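Local structure of inorganic pyrophosphatase (Ehrlichia chaffeensis, 3LO0) at residues 125-130 with 181-186; 29-34 with 106-111. The protein probably catalyses the magnesium-dependent hydrolysis of inorganic pyrophosphate to two phosphate ions, working as a homohexamer. One frame throughout, in Å; residues are numbered along the deposited sequence.

Interaction 1: 125-130 with 181-186; sequences VKILAV and TVAEKL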
loop_
_atom_site.group_PDB
_atom_site.type_symbol
_atom_site.label_atom_id
_atom_site.label_comp_id
_atom_site.label_asym_id
_atom_site.label_seq_id
_atom_site.Cartn_x
_atom_site.Cartn_y
_atom_site.Cartn_z
ATOM N N VAL A 125 24.477 -10.557 -17.446
ATOM C CA VAL A 125 23.974 -9.255 -17.970
ATOM C C VAL A 125 22.491 -9.044 -17.651
ATOM O O VAL A 125 21.734 -9.999 -17.586
ATOM C CB VAL A 125 24.122 -9.123 -19.507
ATOM C CG1 VAL A 125 25.577 -9.364 -19.957
ATOM C CG2 VAL A 125 23.146 -10.067 -20.229
ATOM N N LYS A 126 22.095 -7.784 -17.465
ATOM C CA LYS A 126 20.707 -7.425 -17.231
ATOM C C LYS A 126 20.373 -6.347 -18.243
ATOM O O LYS A 126 20.954 -5.270 -18.195
ATOM C CB LYS A 126 20.483 -6.873 -15.814
ATOM C CG LYS A 126 21.153 -7.700 -14.722
ATOM C CD LYS A 126 20.423 -9.006 -14.502
ATOM C CE LYS A 126 21.123 -9.814 -13.457
ATOM N NZ LYS A 126 20.486 -11.095 -13.331
ATOM N N ILE A 127 19.459 -6.648 -19.150
ATOM C CA ILE A 127 18.950 -5.653 -20.090
ATOM C C ILE A 127 18.199 -4.577 -19.325
ATOM O O ILE A 127 17.503 -4.886 -18.359
ATOM C CB ILE A 127 18.022 -6.289 -21.123
ATOM C CG1 ILE A 127 18.691 -7.456 -21.855
ATOM C CG2 ILE A 127 17.604 -5.245 -22.142
ATOM C CD1 ILE A 127 20.045 -7.094 -22.496
ATOM N N LEU A 128 18.413 -3.308 -19.688
ATOM C CA LEU A 128 17.596 -2.189 -19.218
ATOM C C LEU A 128 16.704 -1.755 -20.375
ATOM O O LEU A 128 17.166 -1.475 -21.475
ATOM C CB LEU A 128 18.443 -0.994 -18.743
ATOM C CG LEU A 128 17.661 0.240 -18.248
ATOM C CD1 LEU A 128 16.863 -0.118 -16.995
ATOM C CD2 LEU A 128 18.593 1.520 -18.073
ATOM N N ALA A 129 15.405 -1.679 -20.125
ATOM C CA ALA A 129 14.446 -1.349 -21.169
ATOM C C ALA A 129 13.399 -0.415 -20.604
ATOM O O ALA A 129 13.277 -0.268 -19.377
ATOM C CB ALA A 129 13.785 -2.659 -21.720
ATOM N N VAL A 130 12.663 0.232 -21.502
ATOM C CA VAL A 130 11.586 1.105 -21.137
ATOM C C VAL A 130 10.349 0.679 -21.882
ATOM O O VAL A 130 10.450 -0.016 -22.891
ATOM C CB VAL A 130 11.878 2.570 -21.445
ATOM C CG1 VAL A 130 13.083 3.058 -20.636
ATOM C CG2 VAL A 130 12.031 2.783 -23.004
ATOM N N THR A 181 22.756 -0.956 -28.743
ATOM C CA THR A 181 23.152 -1.891 -29.815
ATOM C C THR A 181 23.687 -3.181 -29.249
ATOM O O THR A 181 23.377 -4.281 -29.741
ATOM C CB THR A 181 24.256 -1.246 -30.722
ATOM O OG1 THR A 181 23.754 -0.023 -31.257
ATOM C CG2 THR A 181 24.673 -2.186 -31.858
ATOM N N VAL A 182 24.500 -3.057 -28.201
ATOM C CA VAL A 182 25.056 -4.245 -27.526
ATOM C C VAL A 182 23.898 -5.050 -26.925
ATOM O O VAL A 182 23.858 -6.271 -27.029
ATOM C CB VAL A 182 26.054 -3.865 -26.396
ATOM C CG1 VAL A 182 26.577 -5.124 -25.728
ATOM C CG2 VAL A 182 27.256 -3.043 -26.958
ATOM N N ALA A 183 22.924 -4.340 -26.347
ATOM C CA ALA A 183 21.793 -5.018 -25.704
ATOM C C ALA A 183 20.987 -5.807 -26.730
ATOM O O ALA A 183 20.582 -6.942 -26.498
ATOM C CB ALA A 183 20.915 -3.987 -24.983
ATOM N N GLU A 184 20.766 -5.181 -27.870
ATOM C CA GLU A 184 20.065 -5.785 -28.998
ATOM C C GLU A 184 20.767 -7.030 -29.523
ATOM O O GLU A 184 20.123 -8.028 -29.858
ATOM C CB GLU A 184 19.890 -4.725 -30.078
ATOM C CG GLU A 184 18.822 -3.684 -29.711
ATOM C CD GLU A 184 18.677 -2.567 -30.735
ATOM O OE1 GLU A 184 17.611 -1.920 -30.733
ATOM O OE2 GLU A 184 19.618 -2.315 -31.520
ATOM N N LYS A 185 22.099 -6.980 -29.560
ATOM C CA LYS A 185 22.923 -8.078 -30.062
ATOM C C LYS A 185 22.864 -9.239 -29.077
ATOM O O LYS A 185 22.747 -10.425 -29.455
ATOM C CB LYS A 185 24.382 -7.592 -30.244
ATOM N N LEU A 186 22.940 -8.909 -27.797
ATOM C CA LEU A 186 22.736 -9.933 -26.771
ATOM C C LEU A 186 21.371 -10.598 -26.890
ATOM O O LEU A 186 21.248 -11.825 -26.736
ATOM C CB LEU A 186 22.915 -9.350 -25.385
ATOM C CG LEU A 186 24.376 -8.988 -25.074
ATOM C CD1 LEU A 186 24.460 -8.129 -23.809
ATOM C CD2 LEU A 186 25.172 -10.264 -24.922
#
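Ile127 on strand 125-130 and Ala183 on helix 181-186 have the nearest pair of CA atoms across the contact, 6.3 Å apart. The bridge is the terminal methyl of the isoleucine: CD1 lies 4.1 Å from Ala183 CB and 4.0 Å from Ala183 O, against both the methyl and the carbonyl oxygen of one helical residue. The CB bond of Ile127 does not aim at the helix; the CG1 branch, anti to the carbonyl carbon (chi1 -55°), and its bend at chi2 (-54°) carry CD1 over to it. One turn further along the helix, Leu186 and Val125 reach toward each other tip to tip, CD1 of the leucine 4.2 Å from CG1 of the valine. No hydrogen bond joins the segments; the side-chain contacts are apolar, with 153 Å² buried in all. The helix keeps its own bonds, Leu186 N to Val182 O among them, and Asp179, just before the segment, accepts from Val182 N through OD1. Backbone bonds of Ile127 to Asp92 and Leu94, and of Lys126 to Leu115, hold the strand between its neighbours. Helix 180-189 thus packs on one side of the central sheet of the pyrophosphatase fold, while the side chain of Leu128 packs instead on Leu153 and Ile156 of helix 150-162, and strands 92-95 and 106-118 flank strand 124-131.

Interaction 2: 29-34 with 106-111; sequences GGDNVP and VIRARP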
loop_
_atom_site.group_PDB
_atom_site.type_symbol
_atom_site.label_atom_id
_atom_site.label_comp_id
_atom_site.label_asym_id
_atom_site.label_seq_id
_atom_site.Cartn_x
_atom_site.Cartn_y
_atom_site.Cartn_z
ATOM N N GLY A 29 9.188 -13.812 -27.728
ATOM C CA GLY A 29 10.114 -12.855 -27.211
ATOM C C GLY A 29 9.883 -11.425 -27.619
ATOM O O GLY A 29 10.545 -10.542 -27.108
ATOM N N GLY A 30 8.979 -11.178 -28.549
ATOM C CA GLY A 30 8.749 -9.831 -29.000
ATOM C C GLY A 30 8.077 -9.737 -30.369
ATOM O O GLY A 30 8.023 -10.702 -31.176
ATOM N N ASP A 31 7.562 -8.540 -30.634
ATOM C CA ASP A 31 6.819 -8.271 -31.883
ATOM C C ASP A 31 7.846 -8.115 -33.022
ATOM O O ASP A 31 7.687 -8.544 -34.198
ATOM C CB ASP A 31 6.015 -6.957 -31.707
ATOM C CG ASP A 31 5.307 -6.873 -30.355
ATOM O OD1 ASP A 31 5.425 -5.828 -29.672
ATOM O OD2 ASP A 31 4.661 -7.874 -29.955
ATOM N N ASN A 32 8.931 -7.494 -32.609
ATOM C CA ASN A 32 9.841 -6.875 -33.490
ATOM C C ASN A 32 11.171 -6.947 -32.784
ATOM O O ASN A 32 11.815 -5.918 -32.544
ATOM C CB ASN A 32 9.366 -5.435 -33.695
ATOM C CG ASN A 32 10.108 -4.740 -34.791
ATOM O OD1 ASN A 32 10.776 -5.372 -35.585
ATOM N ND2 ASN A 32 10.000 -3.435 -34.843
ATOM N N VAL A 33 11.558 -8.175 -32.413
ATOM C CA VAL A 33 12.874 -8.386 -31.820
ATOM C C VAL A 33 13.957 -7.931 -32.812
ATOM O O VAL A 33 13.853 -8.185 -33.993
ATOM C CB VAL A 33 13.109 -9.827 -31.327
ATOM C CG1 VAL A 33 11.980 -10.242 -30.362
ATOM C CG2 VAL A 33 13.227 -10.810 -32.510
ATOM N N PRO A 34 15.004 -7.263 -32.329
ATOM C CA PRO A 34 15.287 -6.922 -30.932
ATOM C C PRO A 34 14.849 -5.494 -30.572
ATOM O O PRO A 34 15.134 -5.030 -29.458
ATOM C CB PRO A 34 16.806 -7.033 -30.878
ATOM C CG PRO A 34 17.233 -6.504 -32.212
ATOM C CD PRO A 34 16.136 -6.896 -33.201
ATOM N N VAL A 106 2.534 -9.388 -19.110
ATOM C CA VAL A 106 3.481 -9.115 -20.197
ATOM C C VAL A 106 3.485 -7.625 -20.467
ATOM O O VAL A 106 2.421 -7.007 -20.643
ATOM C CB VAL A 106 3.088 -9.826 -21.500
ATOM C CG1 VAL A 106 4.154 -9.601 -22.598
ATOM C CG2 VAL A 106 2.872 -11.309 -21.257
ATOM N N ILE A 107 4.665 -7.047 -20.567
ATOM C CA ILE A 107 4.791 -5.675 -21.042
ATOM C C ILE A 107 5.671 -5.604 -22.296
ATOM O O ILE A 107 6.726 -6.245 -22.405
ATOM C CB ILE A 107 5.278 -4.727 -19.932
ATOM C CG1 ILE A 107 5.261 -3.256 -20.402
ATOM C CG2 ILE A 107 6.638 -5.170 -19.419
ATOM C CD1 ILE A 107 5.463 -2.226 -19.232
ATOM N N ARG A 108 5.204 -4.818 -23.253
ATOM C CA ARG A 108 5.967 -4.552 -24.454
ATOM C C ARG A 108 6.974 -3.439 -24.151
ATOM O O ARG A 108 6.595 -2.304 -23.689
ATOM C CB ARG A 108 5.034 -4.119 -25.554
ATOM C CG ARG A 108 3.987 -5.141 -25.913
ATOM C CD ARG A 108 2.950 -4.508 -26.847
ATOM N NE ARG A 108 2.025 -3.670 -26.081
ATOM C CZ ARG A 108 0.975 -3.036 -26.599
ATOM N NH1 ARG A 108 0.710 -3.115 -27.904
ATOM N NH2 ARG A 108 0.181 -2.322 -25.807
ATOM N N ALA A 109 8.245 -3.771 -24.318
ATOM C CA ALA A 109 9.321 -2.876 -23.932
ATOM C C ALA A 109 10.327 -2.727 -25.041
ATOM O O ALA A 109 10.283 -3.439 -26.043
ATOM C CB ALA A 109 10.010 -3.365 -22.657
ATOM N N ARG A 110 11.226 -1.769 -24.865
ATOM C CA ARG A 110 12.340 -1.648 -25.799
ATOM C C ARG A 110 13.610 -1.444 -25.038
ATOM O O ARG A 110 13.657 -0.655 -24.077
ATOM C CB ARG A 110 12.119 -0.580 -26.857
ATOM C CG ARG A 110 11.812 0.788 -26.362
ATOM C CD ARG A 110 11.558 1.751 -27.568
ATOM N NE ARG A 110 11.237 3.064 -27.018
ATOM C CZ ARG A 110 12.134 3.886 -26.463
ATOM N NH1 ARG A 110 11.729 5.029 -25.929
ATOM N NH2 ARG A 110 13.429 3.575 -26.445
ATOM N N PRO A 111 14.629 -2.210 -25.412
ATOM C CA PRO A 111 15.871 -2.134 -24.701
ATOM C C PRO A 111 16.545 -0.805 -24.974
ATOM O O PRO A 111 16.412 -0.263 -26.072
ATOM C CB PRO A 111 16.709 -3.245 -25.314
ATOM C CG PRO A 111 16.124 -3.457 -26.650
ATOM C CD PRO A 111 14.743 -3.022 -26.631
#
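Pro34 and Pro111 meet through a carbonyl and a ring: Pro34 O lies 3.4 Å from Pro111 CG and 3.5 Å from Pro111 CD, a van der Waals contact against the ring carbons. Further back along the loop, Asp31 holds its carboxylate beside the aliphatic part of Arg108. Followed outward, Arg108 starts with a CB directed neither toward the loop nor away from it; CG then lies 4.1 Å and CD 4.0 Å from Asp31 OD1. In the pyrophosphatase fold this joins the loop leading into strand 37-41 to strand 106-118, which pairs with strand 37-41 through backbone bonds such as Ile107 to Val39 and Ala109 to Ile37. The side chains of Asp31 and Arg108 cross at about a right angle, and their carboxylate and guanidinium planes stand 85° apart. Beyond CD the arginine bends at chi3 (-78°), and opposite charges come near without touching: Arg108 NE is 5.4 Å from Asp31 OD1. At the tip, NH2 makes a weak, long ion pair with Asp64 of a second subunit, whose Val63 also packs on Arg108.

Interactions 1 and 2 have their centres 11 Å apart, and each places one segment in the same sheet, where strands 106-118 and 124-131 are antiparallel neighbours. The seam between these strands includes a probable hydrogen bond, Val130 O to Arg110 N at 2.8 Å, and Pro111 packs on Ile127 across it. Helix 180-189 also bridges the two contacts: Glu184 O lies 3.6 Å from Pro34 CB, and Pro111 packs on Glu184 and Ile187. Interaction 1 is the nearer to the predicted magnesium site, with the side chain of Val125 about 6 Å from that of Asp124 and that of Ile127 about 7 Å from that of Asp92. Pro111 in interaction 2 is about 12 Å from Asp92, again between side chains.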